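Side-chain contacts in XC6422 protein (Xanthomonas campestris, PDB 2FUK), which is a small alpha/beta serine hydrolase without a lid, and probably hydrolyses a substrate that is not established: residues I41-L46 / D95-V100; R66-T71 / R214-T219; D176-E179 / Q184-L187. All coordinates share one frame; numbering follows the deposited sequence.

Interaction 1 of 3, residues I41-L46 / D95-V100; sequences IVCHPL and DDLRAV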
loop_
_atom_site.group_PDB
_atom_site.type_symbol
_atom_site.label_atom_id
_atom_site.label_comp_id
_atom_site.label_asym_id
_atom_site.label_seq_id
_atom_site.Cartn_x
_atom_site.Cartn_y
_atom_site.Cartn_z
ATOM N N ILE A 41 -0.462 -12.140 -14.096
ATOM C CA ILE A 41 -0.296 -11.277 -15.261
ATOM C C ILE A 41 -1.488 -10.333 -15.244
ATOM O O ILE A 41 -2.624 -10.772 -15.077
ATOM C CB ILE A 41 -0.317 -12.079 -16.584
ATOM C CG1 ILE A 41 0.839 -13.077 -16.606
ATOM C CG2 ILE A 41 -0.172 -11.125 -17.776
ATOM C CD1 ILE A 41 0.793 -14.038 -17.778
ATOM N N VAL A 42 -1.223 -9.039 -15.403
ATOM C CA VAL A 42 -2.276 -8.025 -15.395
ATOM C C VAL A 42 -2.384 -7.380 -16.776
ATOM O O VAL A 42 -1.408 -6.822 -17.281
ATOM C CB VAL A 42 -1.975 -6.925 -14.344
ATOM C CG1 VAL A 42 -3.099 -5.895 -14.325
ATOM C CG2 VAL A 42 -1.807 -7.555 -12.966
ATOM N N CYS A 43 -3.572 -7.456 -17.375
ATOM C CA CYS A 43 -3.819 -6.907 -18.711
ATOM C C CYS A 43 -4.422 -5.502 -18.664
ATOM O O CYS A 43 -5.293 -5.219 -17.839
ATOM C CB CYS A 43 -4.743 -7.841 -19.495
ATOM S SG CYS A 43 -4.107 -9.539 -19.700
ATOM N N HIS A 44 -3.972 -4.643 -19.578
ATOM C CA HIS A 44 -4.419 -3.255 -19.626
ATOM C C HIS A 44 -5.665 -2.973 -20.479
ATOM O O HIS A 44 -6.103 -3.812 -21.271
ATOM C CB HIS A 44 -3.249 -2.355 -20.075
ATOM C CG HIS A 44 -2.898 -2.477 -21.527
ATOM N ND1 HIS A 44 -1.712 -3.021 -21.971
ATOM C CD2 HIS A 44 -3.573 -2.095 -22.636
ATOM C CE1 HIS A 44 -1.673 -2.967 -23.291
ATOM N NE2 HIS A 44 -2.792 -2.410 -23.719
ATOM N N PRO A 45 -6.258 -1.777 -20.315
ATOM C CA PRO A 45 -7.457 -1.365 -21.052
ATOM C C PRO A 45 -7.226 -0.972 -22.511
ATOM O O PRO A 45 -6.088 -0.963 -22.983
ATOM C CB PRO A 45 -8.000 -0.218 -20.195
ATOM C CG PRO A 45 -6.763 0.407 -19.665
ATOM C CD PRO A 45 -5.939 -0.799 -19.258
ATOM N N LEU A 46 -8.308 -0.635 -23.214
ATOM C CA LEU A 46 -8.221 -0.292 -24.634
ATOM C C LEU A 46 -6.964 0.389 -25.111
ATOM O O LEU A 46 -6.608 1.487 -24.670
ATOM C CB LEU A 46 -9.426 0.531 -25.089
ATOM C CG LEU A 46 -10.500 -0.279 -25.828
ATOM C CD1 LEU A 46 -9.867 -1.227 -26.846
ATOM C CD2 LEU A 46 -11.297 -1.064 -24.823
ATOM N N ASP A 95 -3.675 -13.995 -28.017
ATOM C CA ASP A 95 -2.468 -14.725 -28.375
ATOM C C ASP A 95 -1.263 -14.063 -27.720
ATOM O O ASP A 95 -0.317 -14.747 -27.329
ATOM C CB ASP A 95 -2.286 -14.771 -29.895
ATOM C CG ASP A 95 -3.468 -15.416 -30.606
ATOM O OD1 ASP A 95 -4.080 -16.340 -30.026
ATOM O OD2 ASP A 95 -3.772 -15.009 -31.754
ATOM N N ASP A 96 -1.296 -12.736 -27.603
ATOM C CA ASP A 96 -0.203 -12.006 -26.960
ATOM C C ASP A 96 -0.147 -12.451 -25.504
ATOM O O ASP A 96 0.926 -12.714 -24.960
ATOM C CB ASP A 96 -0.438 -10.489 -26.983
ATOM C CG ASP A 96 -0.377 -9.895 -28.372
ATOM O OD1 ASP A 96 0.275 -10.485 -29.254
ATOM O OD2 ASP A 96 -0.973 -8.812 -28.570
ATOM N N LEU A 97 -1.318 -12.527 -24.879
ATOM C CA LEU A 97 -1.420 -12.948 -23.487
ATOM C C LEU A 97 -0.889 -14.377 -23.344
ATOM O O LEU A 97 -0.192 -14.689 -22.380
ATOM C CB LEU A 97 -2.882 -12.898 -23.026
ATOM C CG LEU A 97 -3.229 -12.483 -21.589
ATOM C CD1 LEU A 97 -4.556 -13.110 -21.226
ATOM C CD2 LEU A 97 -2.156 -12.888 -20.594
ATOM N N ARG A 98 -1.216 -15.244 -24.303
ATOM C CA ARG A 98 -0.744 -16.627 -24.238
ATOM C C ARG A 98 0.779 -16.701 -24.265
ATOM O O ARG A 98 1.372 -17.525 -23.574
ATOM C CB ARG A 98 -1.314 -17.474 -25.388
ATOM C CG ARG A 98 -0.779 -18.918 -25.380
ATOM C CD ARG A 98 -1.770 -19.941 -25.923
ATOM N NE ARG A 98 -1.918 -19.918 -27.378
ATOM C CZ ARG A 98 -0.975 -20.312 -28.231
ATOM N NH1 ARG A 98 0.192 -20.755 -27.778
ATOM N NH2 ARG A 98 -1.210 -20.288 -29.536
ATOM N N ALA A 99 1.409 -15.854 -25.074
ATOM C CA ALA A 99 2.864 -15.851 -25.169
ATOM C C ALA A 99 3.484 -15.485 -23.824
ATOM O O ALA A 99 4.493 -16.060 -23.411
ATOM C CB ALA A 99 3.314 -14.860 -26.237
ATOM N N VAL A 100 2.871 -14.520 -23.146
ATOM C CA VAL A 100 3.366 -14.095 -21.850
ATOM C C VAL A 100 3.132 -15.215 -20.838
ATOM O O VAL A 100 4.022 -15.557 -20.063
ATOM C CB VAL A 100 2.660 -12.795 -21.388
ATOM C CG1 VAL A 100 3.218 -12.340 -20.038
ATOM C CG2 VAL A 100 2.866 -11.699 -22.433
#
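Ile41 and Cys43 of strand 38-43 meet Leu97 and Val100 of helix 92-107. This is helix-on-sheet packing in the alpha/beta-hydrolase fold. The two short segments run nearly antiparallel, at 162°, with their axes 10.4 Å apart. Ile41 and Cys43 both direct their CB toward the helix, while Val42 between them points away, to the side where helix 56-66 lies. Ile41 divides its two branches between two helix residues. Its long branch ends on Val100, with Ile41 CD1 3.7 Å from Val100 CG1. Its short branch goes to Leu97, with Ile41 CG2 3.9 Å from Leu97 CD2. A chi1 of -61° turns the long branch toward Val100 and sets CG2 toward Leu97. Both pairs meet at a slant rather than lying alongside each other.

Leu97 leaves the helix obliquely, yet its branched end reaches the strand. Leu97 also packs on Ala128 and Leu132 of helix 120-132. Phe75 of strand 71-75 adjoins Ile41, Cys43 and Val100. No hydrogen bond crosses the contact, and all four residues are buried. The backbone of Ile41 and Cys43 is instead tied into the sheet, with bonds to Trp114, Ala116 and Phe118. Cys43 also touches the probable nucleophile elbow around Ser119, so the contact forms part of the packing beside that turn. The sulfur rests against the fork of the leucine: Cys43 SG is 3.6 Å from Leu97 CG and 3.9 Å from Leu97 CD1.

Interaction 2 of 3, residues R66-T71 / R214-T219; sequences RELGIT and RWLPAT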
loop_
_atom_site.group_PDB
_atom_site.type_symbol
_atom_site.label_atom_id
_atom_site.label_comp_id
_atom_site.label_asym_id
_atom_site.label_seq_id
_atom_site.Cartn_x
_atom_site.Cartn_y
_atom_site.Cartn_z
ATOM N N ARG A 66 1.234 -7.695 -5.337
ATOM C CA ARG A 66 2.614 -7.755 -4.858
ATOM C C ARG A 66 2.647 -7.705 -3.332
ATOM O O ARG A 66 3.464 -8.373 -2.689
ATOM C CB ARG A 66 3.418 -6.574 -5.406
ATOM C CG ARG A 66 3.582 -6.573 -6.913
ATOM C CD ARG A 66 4.160 -5.248 -7.410
ATOM N NE ARG A 66 5.543 -5.047 -6.980
ATOM C CZ ARG A 66 6.228 -3.925 -7.190
ATOM N NH1 ARG A 66 7.485 -3.827 -6.774
ATOM N NH2 ARG A 66 5.654 -2.895 -7.801
ATOM N N GLU A 67 1.759 -6.905 -2.755
ATOM C CA GLU A 67 1.696 -6.755 -1.304
ATOM C C GLU A 67 1.235 -8.041 -0.627
ATOM O O GLU A 67 1.347 -8.188 0.592
ATOM C CB GLU A 67 0.772 -5.592 -0.928
ATOM C CG GLU A 67 1.284 -4.238 -1.409
ATOM C CD GLU A 67 0.385 -3.075 -1.021
ATOM O OE1 GLU A 67 -0.766 -3.319 -0.601
ATOM O OE2 GLU A 67 0.825 -1.910 -1.154
ATOM N N LEU A 68 0.715 -8.971 -1.422
ATOM C CA LEU A 68 0.273 -10.253 -0.897
ATOM C C LEU A 68 1.343 -11.320 -1.131
ATOM O O LEU A 68 1.117 -12.501 -0.863
ATOM C CB LEU A 68 -1.034 -10.681 -1.560
ATOM C CG LEU A 68 -2.243 -9.780 -1.300
ATOM C CD1 LEU A 68 -3.455 -10.373 -1.981
ATOM C CD2 LEU A 68 -2.477 -9.651 0.192
ATOM N N GLY A 69 2.496 -10.892 -1.640
ATOM C CA GLY A 69 3.603 -11.803 -1.899
ATOM C C GLY A 69 3.612 -12.431 -3.284
ATOM O O GLY A 69 4.327 -13.401 -3.539
ATOM N N ILE A 70 2.825 -11.867 -4.190
ATOM C CA ILE A 70 2.732 -12.386 -5.547
ATOM C C ILE A 70 3.608 -11.607 -6.528
ATOM O O ILE A 70 3.655 -10.382 -6.486
ATOM C CB ILE A 70 1.260 -12.341 -6.033
ATOM C CG1 ILE A 70 0.409 -13.288 -5.181
ATOM C CG2 ILE A 70 1.171 -12.709 -7.512
ATOM C CD1 ILE A 70 -1.088 -13.151 -5.410
ATOM N N THR A 71 4.316 -12.330 -7.394
ATOM C CA THR A 71 5.154 -11.696 -8.414
ATOM C C THR A 71 4.192 -11.305 -9.535
ATOM O O THR A 71 3.361 -12.111 -9.959
ATOM C CB THR A 71 6.210 -12.674 -8.973
ATOM O OG1 THR A 71 7.079 -13.090 -7.913
ATOM C CG2 THR A 71 7.040 -12.010 -10.075
ATOM N N ARG A 214 -8.413 -15.502 0.650
ATOM C CA ARG A 214 -8.591 -16.922 0.902
ATOM C C ARG A 214 -8.141 -17.847 -0.222
ATOM O O ARG A 214 -8.161 -19.071 -0.068
ATOM C CB ARG A 214 -10.051 -17.200 1.270
ATOM C CG ARG A 214 -10.386 -16.768 2.694
ATOM C CD ARG A 214 -11.886 -16.749 2.949
ATOM N NE ARG A 214 -12.205 -16.373 4.323
ATOM C CZ ARG A 214 -12.060 -17.175 5.376
ATOM N NH1 ARG A 214 -12.380 -16.741 6.593
ATOM N NH2 ARG A 214 -11.600 -18.408 5.221
ATOM N N TRP A 215 -7.736 -17.283 -1.354
ATOM C CA TRP A 215 -7.274 -18.120 -2.453
ATOM C C TRP A 215 -5.751 -18.180 -2.490
ATOM O O TRP A 215 -5.171 -18.833 -3.351
ATOM C CB TRP A 215 -7.808 -17.618 -3.799
ATOM C CG TRP A 215 -9.305 -17.570 -3.870
ATOM C CD1 TRP A 215 -10.190 -18.346 -3.172
ATOM C CD2 TRP A 215 -10.097 -16.699 -4.690
ATOM N NE1 TRP A 215 -11.483 -18.006 -3.502
ATOM C CE2 TRP A 215 -11.453 -16.999 -4.432
ATOM C CE3 TRP A 215 -9.790 -15.693 -5.617
ATOM C CZ2 TRP A 215 -12.505 -16.324 -5.071
ATOM C CZ3 TRP A 215 -10.834 -15.026 -6.249
ATOM C CH2 TRP A 215 -12.172 -15.343 -5.973
ATOM N N LEU A 216 -5.101 -17.494 -1.557
ATOM C CA LEU A 216 -3.647 -17.523 -1.515
ATOM C C LEU A 216 -3.223 -18.940 -1.145
ATOM O O LEU A 216 -3.656 -19.478 -0.123
ATOM C CB LEU A 216 -3.122 -16.525 -0.483
ATOM C CG LEU A 216 -3.404 -15.062 -0.833
ATOM C CD1 LEU A 216 -2.956 -14.154 0.306
ATOM C CD2 LEU A 216 -2.685 -14.707 -2.126
ATOM N N PRO A 217 -2.384 -19.573 -1.979
ATOM C CA PRO A 217 -1.949 -20.940 -1.666
ATOM C C PRO A 217 -1.115 -21.067 -0.388
ATOM O O PRO A 217 -1.148 -22.109 0.269
ATOM C CB PRO A 217 -1.199 -21.368 -2.933
ATOM C CG PRO A 217 -0.724 -20.074 -3.517
ATOM C CD PRO A 217 -1.873 -19.140 -3.292
ATOM N N ALA A 218 -0.385 -20.014 -0.031
ATOM C CA ALA A 218 0.438 -20.026 1.179
ATOM C C ALA A 218 -0.120 -19.085 2.245
ATOM O O ALA A 218 -0.744 -18.077 1.935
ATOM C CB ALA A 218 1.875 -19.644 0.841
ATOM N N THR A 219 0.126 -19.419 3.507
ATOM C CA THR A 219 -0.365 -18.630 4.627
ATOM C C THR A 219 0.457 -17.364 4.847
ATOM O O THR A 219 1.651 -17.435 5.134
ATOM C CB THR A 219 -0.338 -19.462 5.920
ATOM O OG1 THR A 219 -1.090 -20.670 5.725
ATOM C CG2 THR A 219 -0.923 -18.665 7.081
#
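Leu68 and Ile70 face Leu216 where two irregular backbone segments pass each other, at the loop after helix 56-66 of the alpha/beta-hydrolase fold. A Schellman motif ends helix 56-66 here. Gly69, with phi at 90°, is its C-prime residue, and a positive phi is usual at that position. Gly69 N bonds to Arg66 O at 2.9 Å, and Ile70 N reaches back to Leu65 O. Residues 66 to 69 also form a type I beta turn. The turn sends the chain on into strand 71-75. Across from it, the chain after helix 201-212 has no regular structure through Leu216 and Pro217. The nearest CA atoms are those of Leu68 and Leu216, 8.3 Å apart.

The contact is small and wholly apolar, with no hydrogen bond across it. Leu216 points its CB toward the turn and supplies both of its methyls. A chi1 of -66° sets its CG beside the backbone N and carries the fork toward Leu68 and Ile70. Leu216 CD1 lies 4.4 Å from Leu68 CB, a loose contact. Leu216 CD2 goes to the end of Ile70.

Leu68 also packs on Gln209 and Val212 of helix 201-212, and Ile70 on Val38 and Ala40 of strand 38-43. Leu216 thus packs where the end of helix 56-66 turns toward strand 71-75, and Pro217 touches Val38. Nearby, Glu67 OE1 forms a salt bridge with Arg205 NH2 of the second subunit. Ile70 meets Leu216 at a slant, through its long branch: Ile70 CD1 is 4.0 Å from Leu216 CD2.

Interaction 3 of 3, residues D176-E179 / Q184-L187; sequences DWLE and QPTL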
loop_
_atom_site.group_PDB
_atom_site.type_symbol
_atom_site.label_atom_id
_atom_site.label_comp_id
_atom_site.label_asym_id
_atom_site.label_seq_id
_atom_site.Cartn_x
_atom_site.Cartn_y
_atom_site.Cartn_z
ATOM N N ASP A 176 -26.567 -7.706 -14.997
ATOM C CA ASP A 176 -27.549 -8.490 -15.744
ATOM C C ASP A 176 -26.900 -9.744 -16.322
ATOM O O ASP A 176 -27.550 -10.770 -16.482
ATOM C CB ASP A 176 -28.153 -7.682 -16.898
ATOM C CG ASP A 176 -29.150 -6.626 -16.439
ATOM O OD1 ASP A 176 -29.517 -6.598 -15.241
ATOM O OD2 ASP A 176 -29.581 -5.818 -17.296
ATOM N N TRP A 177 -25.615 -9.641 -16.650
ATOM C CA TRP A 177 -24.869 -10.759 -17.210
ATOM C C TRP A 177 -24.467 -11.747 -16.118
ATOM O O TRP A 177 -24.652 -12.959 -16.261
ATOM C CB TRP A 177 -23.627 -10.222 -17.947
ATOM C CG TRP A 177 -22.535 -11.225 -18.182
ATOM C CD1 TRP A 177 -22.639 -12.426 -18.819
ATOM C CD2 TRP A 177 -21.168 -11.102 -17.778
ATOM N NE1 TRP A 177 -21.419 -13.062 -18.837
ATOM C CE2 TRP A 177 -20.499 -12.269 -18.203
ATOM C CE3 TRP A 177 -20.443 -10.116 -17.095
ATOM C CZ2 TRP A 177 -19.133 -12.477 -17.969
ATOM C CZ3 TRP A 177 -19.084 -10.323 -16.863
ATOM C CH2 TRP A 177 -18.449 -11.494 -17.300
ATOM N N LEU A 178 -23.933 -11.228 -15.019
ATOM C CA LEU A 178 -23.499 -12.079 -13.922
ATOM C C LEU A 178 -24.628 -12.870 -13.273
ATOM O O LEU A 178 -24.413 -13.990 -12.809
ATOM C CB LEU A 178 -22.779 -11.250 -12.854
ATOM C CG LEU A 178 -21.406 -10.704 -13.260
ATOM C CD1 LEU A 178 -20.773 -9.966 -12.078
ATOM C CD2 LEU A 178 -20.508 -11.851 -13.724
ATOM N N GLU A 179 -25.832 -12.305 -13.251
ATOM C CA GLU A 179 -26.949 -13.000 -12.618
ATOM C C GLU A 179 -27.443 -14.217 -13.401
ATOM O O GLU A 179 -28.281 -14.971 -12.908
ATOM C CB GLU A 179 -28.107 -12.025 -12.359
ATOM C CG GLU A 179 -28.660 -11.339 -13.604
ATOM C CD GLU A 179 -29.785 -10.354 -13.293
ATOM O OE1 GLU A 179 -29.794 -9.780 -12.184
ATOM O OE2 GLU A 179 -30.653 -10.142 -14.166
ATOM N N GLN A 184 -21.544 -18.087 -10.060
ATOM C CA GLN A 184 -21.400 -16.644 -9.944
ATOM C C GLN A 184 -20.115 -16.240 -9.244
ATOM O O GLN A 184 -19.829 -16.702 -8.140
ATOM C CB GLN A 184 -22.604 -16.047 -9.207
ATOM C CG GLN A 184 -22.561 -14.536 -9.109
ATOM C CD GLN A 184 -23.782 -13.940 -8.439
ATOM O OE1 GLN A 184 -23.658 -13.061 -7.589
ATOM N NE2 GLN A 184 -24.970 -14.407 -8.824
ATOM N N PRO A 185 -19.311 -15.377 -9.886
ATOM C CA PRO A 185 -18.062 -14.950 -9.258
ATOM C C PRO A 185 -18.298 -13.996 -8.099
ATOM O O PRO A 185 -19.360 -13.375 -7.990
ATOM C CB PRO A 185 -17.322 -14.266 -10.401
ATOM C CG PRO A 185 -18.444 -13.648 -11.189
ATOM C CD PRO A 185 -19.453 -14.783 -11.230
ATOM N N THR A 186 -17.303 -13.896 -7.228
ATOM C CA THR A 186 -17.367 -12.983 -6.101
ATOM C C THR A 186 -17.482 -11.613 -6.766
ATOM O O THR A 186 -16.783 -11.332 -7.737
ATOM C CB THR A 186 -16.070 -13.064 -5.258
ATOM O OG1 THR A 186 -15.898 -14.401 -4.771
ATOM C CG2 THR A 186 -16.129 -12.110 -4.089
ATOM N N LEU A 187 -18.383 -10.777 -6.266
ATOM C CA LEU A 187 -18.589 -9.458 -6.843
ATOM C C LEU A 187 -18.480 -8.348 -5.805
ATOM O O LEU A 187 -19.075 -8.423 -4.737
ATOM C CB LEU A 187 -19.974 -9.387 -7.502
ATOM C CG LEU A 187 -20.416 -8.000 -7.986
ATOM C CD1 LEU A 187 -19.474 -7.511 -9.074
ATOM C CD2 LEU A 187 -21.846 -8.066 -8.502
#
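Leu178 carries nearly all of this contact, reaching from helix 171-178 to Pro185, just before strand 186-190, and to Leu187 within it. Ahead of it in the chain, Asp176 is exposed, and its OD1 bonds to Gln172 NE2 within the same helix. Trp177 lies beside the contact. One face of its indole receives Leu178 CD2, 3.7 Å above the plane and offset toward the rim.

Leu178 comes next, with its CB directed at the strand segment. Its two methyls take different partners. Leu178 CD2 sits against the proline ring, 3.7 Å from Pro185 CG and 4.0 Å from Pro185 CD. This methyl therefore touches both the indole and the proline. Leu178 CD1 goes to the forked end of Leu187, 4.1 Å from Leu187 CD1. The backbone of Leu178 borders the extended Gln184 side chain, whose NE2 is 4.0 Å from Leu178 O, and no hydrogen bond joins them. Glu179 then turns its CB away.

The contact joins parts of the beta-alpha-beta unit formed by strand 158-163, helix 171-178 and strand 186-190. Pro185 and Leu187 rest on Val160 of the neighbouring strand 158-163. Thr186 bonds through its backbone to Trp158 and Val160, which ties this outermost strand of the chain's sheet to strand 158-163.

In the fold
All three contacts rest mainly on apolar side chains, and interaction 3 adds the Gln184 amide near a backbone carbonyl. None has a hydrogen bond across it. They differ in depth. Interaction 1 is fully buried, near the middle of the sheet and close to the probable nucleophile elbow. Interaction 2 is also buried but lies farther out, where loops rather than regular elements meet. Interaction 3 is partly buried at the edge strand. Interactions 1 and 3 each pack a helix on the same sheet, yet their centres are about 23 Å apart. Interaction 2 brings the C-terminal segment back to the early part of the chain. It touches interaction 3, with Trp215 CZ2 3.9 Å from Thr186 OG1.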